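Local coordinates for BLUF domain-containing protein (Acinetobacter baumannii, PDB 6W6Z) that probably senses blue light through a flavin-binding BLUF domain, here carrying flavin mononucleotide in the ground state, at residues R99-N102 with I103-F106. Sequence-based numbering, arbitrary orientation.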
ATOM      1  N   ARG A  99       9.583   4.467   5.168  1.00 19.51           N
ATOM      2  CA  ARG A  99      11.032   4.359   4.884  1.00 22.17           C
ATOM      3  C   ARG A  99      11.780   3.871   6.134  1.00 23.01           C
ATOM      4  O   ARG A  99      11.561   4.397   7.259  1.00 21.68           O
ATOM      5  CB  ARG A  99      11.572   5.729   4.475  1.00 24.31           C
ATOM      6  CG  ARG A  99      11.998   5.859   3.033  1.00 25.59           C
ATOM      7  CD  ARG A  99      12.361   7.301   2.761  1.00 23.50           C
ATOM      8  NE  ARG A  99      13.578   7.732   3.418  1.00 22.54           N
ATOM      9  CZ  ARG A  99      14.111   8.934   3.250  1.00 21.96           C
ATOM     10  NH1 ARG A  99      13.482   9.813   2.487  1.00 22.98           N
ATOM     11  NH2 ARG A  99      15.225   9.271   3.881  1.00 22.73           N
ATOM     12  N   ASN A 100      12.652   2.891   5.949  1.00 22.96           N
ATOM     13  CA  ASN A 100      13.522   2.345   7.008  1.00 22.99           C
ATOM     14  C   ASN A 100      14.874   2.147   6.341  1.00 22.98           C
ATOM     15  O   ASN A 100      14.934   2.270   5.093  1.00 21.64           O
ATOM     16  CB  ASN A 100      12.940   1.070   7.618  1.00 22.42           C
ATOM     17  CG  ASN A 100      12.892  -0.108   6.666  1.00 26.11           C
ATOM     18  OD1 ASN A 100      13.717  -0.226   5.755  1.00 23.23           O
ATOM     19  ND2 ASN A 100      11.951  -1.016   6.904  1.00 24.79           N
ATOM     20  N   THR A 101      15.905   1.832   7.118  1.00 23.95           N
ATOM     21  CA  THR A 101      17.273   1.738   6.549  1.00 23.09           C
ATOM     22  C   THR A 101      17.361   0.579   5.548  1.00 22.38           C
ATOM     23  O   THR A 101      18.074   0.739   4.581  1.00 22.09           O
ATOM     24  CB  THR A 101      18.347   1.749   7.649  1.00 23.09           C
ATOM     25  OG1 THR A 101      18.165   0.629   8.504  1.00 24.41           O
ATOM     26  CG2 THR A 101      18.344   3.017   8.459  1.00 24.56           C
ATOM     27  N   ASN A 102      16.726  -0.580   5.777  1.00 21.08           N
ATOM     28  CA  ASN A 102      16.797  -1.693   4.811  1.00 23.31           C
ATOM     29  C   ASN A 102      16.264  -1.218   3.445  1.00 21.44           C
ATOM     30  O   ASN A 102      16.833  -1.582   2.420  1.00 20.45           O
ATOM     31  CB  ASN A 102      15.942  -2.883   5.239  1.00 24.76           C
ATOM     32  CG  ASN A 102      16.652  -3.895   6.090  1.00 27.80           C
ATOM     33  OD1 ASN A 102      17.716  -3.612   6.642  1.00 29.33           O
ATOM     34  ND2 ASN A 102      16.036  -5.067   6.203  1.00 29.48           N
ATOM     35  N   ILE A 103      15.181  -0.439   3.418  1.00 20.07           N
ATOM     36  CA  ILE A 103      14.520  -0.051   2.141  1.00 19.61           C
ATOM     37  C   ILE A 103      15.383   1.024   1.491  1.00 17.85           C
ATOM     38  O   ILE A 103      15.552   0.981   0.293  1.00 18.06           O
ATOM     39  CB  ILE A 103      13.080   0.416   2.405  1.00 20.42           C
ATOM     40  CG1 ILE A 103      12.202  -0.781   2.788  1.00 22.02           C
ATOM     41  CG2 ILE A 103      12.535   1.198   1.234  1.00 22.05           C
ATOM     42  CD1 ILE A 103      10.909  -0.404   3.475  1.00 24.65           C
ATOM     43  N   GLU A 104      15.944   1.907   2.294  1.00 17.71           N
ATOM     44  CA  GLU A 104      16.835   2.967   1.783  1.00 19.09           C
ATOM     45  C   GLU A 104      18.040   2.263   1.139  1.00 18.98           C
ATOM     46  O   GLU A 104      18.406   2.627  -0.008  1.00 18.83           O
ATOM     47  CB  GLU A 104      17.230   3.901   2.900  1.00 21.18           C
ATOM     48  CG  GLU A 104      16.136   4.884   3.250  1.00 21.42           C
ATOM     49  CD  GLU A 104      16.269   5.522   4.617  1.00 24.34           C
ATOM     50  OE1 GLU A 104      17.360   5.347   5.292  1.00 22.95           O
ATOM     51  OE2 GLU A 104      15.330   6.247   4.964  1.00 20.78           O
ATOM     52  N   THR A 105      18.601   1.257   1.812  1.00 21.84           N
ATOM     53  CA  THR A 105      19.780   0.496   1.300  1.00 18.30           C
ATOM     54  C   THR A 105      19.439  -0.197  -0.029  1.00 19.79           C
ATOM     55  O   THR A 105      20.225  -0.120  -0.971  1.00 19.81           O
ATOM     56  CB  THR A 105      20.337  -0.448   2.360  1.00 20.52           C
ATOM     57  OG1 THR A 105      20.752   0.403   3.423  1.00 21.20           O
ATOM     58  CG2 THR A 105      21.484  -1.279   1.828  1.00 19.26           C
ATOM     59  N   PHE A 106      18.241  -0.764  -0.149  1.00 20.71           N
ATOM     60  CA  PHE A 106      17.784  -1.432  -1.383  1.00 20.31           C
ATOM     61  C   PHE A 106      17.794  -0.464  -2.569  1.00 20.46           C
ATOM     62  O   PHE A 106      18.331  -0.780  -3.685  1.00 19.29           O
ATOM     63  CB  PHE A 106      16.417  -2.038  -1.105  1.00 21.98           C
ATOM     64  CG  PHE A 106      15.762  -2.597  -2.329  1.00 25.09           C
ATOM     65  CD1 PHE A 106      16.317  -3.701  -2.958  1.00 25.17           C
ATOM     66  CD2 PHE A 106      14.651  -1.991  -2.874  1.00 26.85           C
ATOM     67  CE1 PHE A 106      15.710  -4.233  -4.081  1.00 28.38           C
ATOM     68  CE2 PHE A 106      14.059  -2.516  -4.012  1.00 29.09           C
ATOM     69  CZ  PHE A 106      14.578  -3.649  -4.587  1.00 28.64           C
TER
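Asn100 caps the N-terminus of helix 101-109: its OD1 accepts from Ile103 N at 2.8 Å, and the donor nitrogen sits almost straight out from the Asn100 CG-OD1 bond. With CG between the backbone N and the carbonyl carbon (chi1 67°), this torsion swings OD1 back to the Ile103 amide. The same side-chain amide lies across Ile103, whose CG1 comes 3.4 Å from Asn100 OD1 and whose CD1 sits near ND2; that isoleucine continues inward to Tyr43 of strand 39-45 and Phe128 of helix 125-134.

The charged pair is Arg99 with Glu104. Arg99 NE donates to Glu104 OE2 at 2.8 Å, and NH2 adds a weak bond to the same oxygen. OE2 lies in the guanidinium plane, at its edge, but is approached on its anti side, and the two planes stand 72° apart. On the guanidinium's other arm, NH1 forms a salt bridge with Asp46.

Backbone bonds start the helix, with Glu104 N to Asn100 O at 3.0 Å and Phe106 N to Asn102 O. Thr101 O receives two donors from opposite faces of its plane, Thr105 N and Thr105 OG1, each 2.9 Å away.

The side-chain cap thus satisfies an amide of the first turn, while the acidic Glu104, close to the helix's positive end, probably gains from the helix dipole as well as from Arg99. The Arg99-Glu104 salt bridge links the first turn of the helix to the residue that follows strand 95-98.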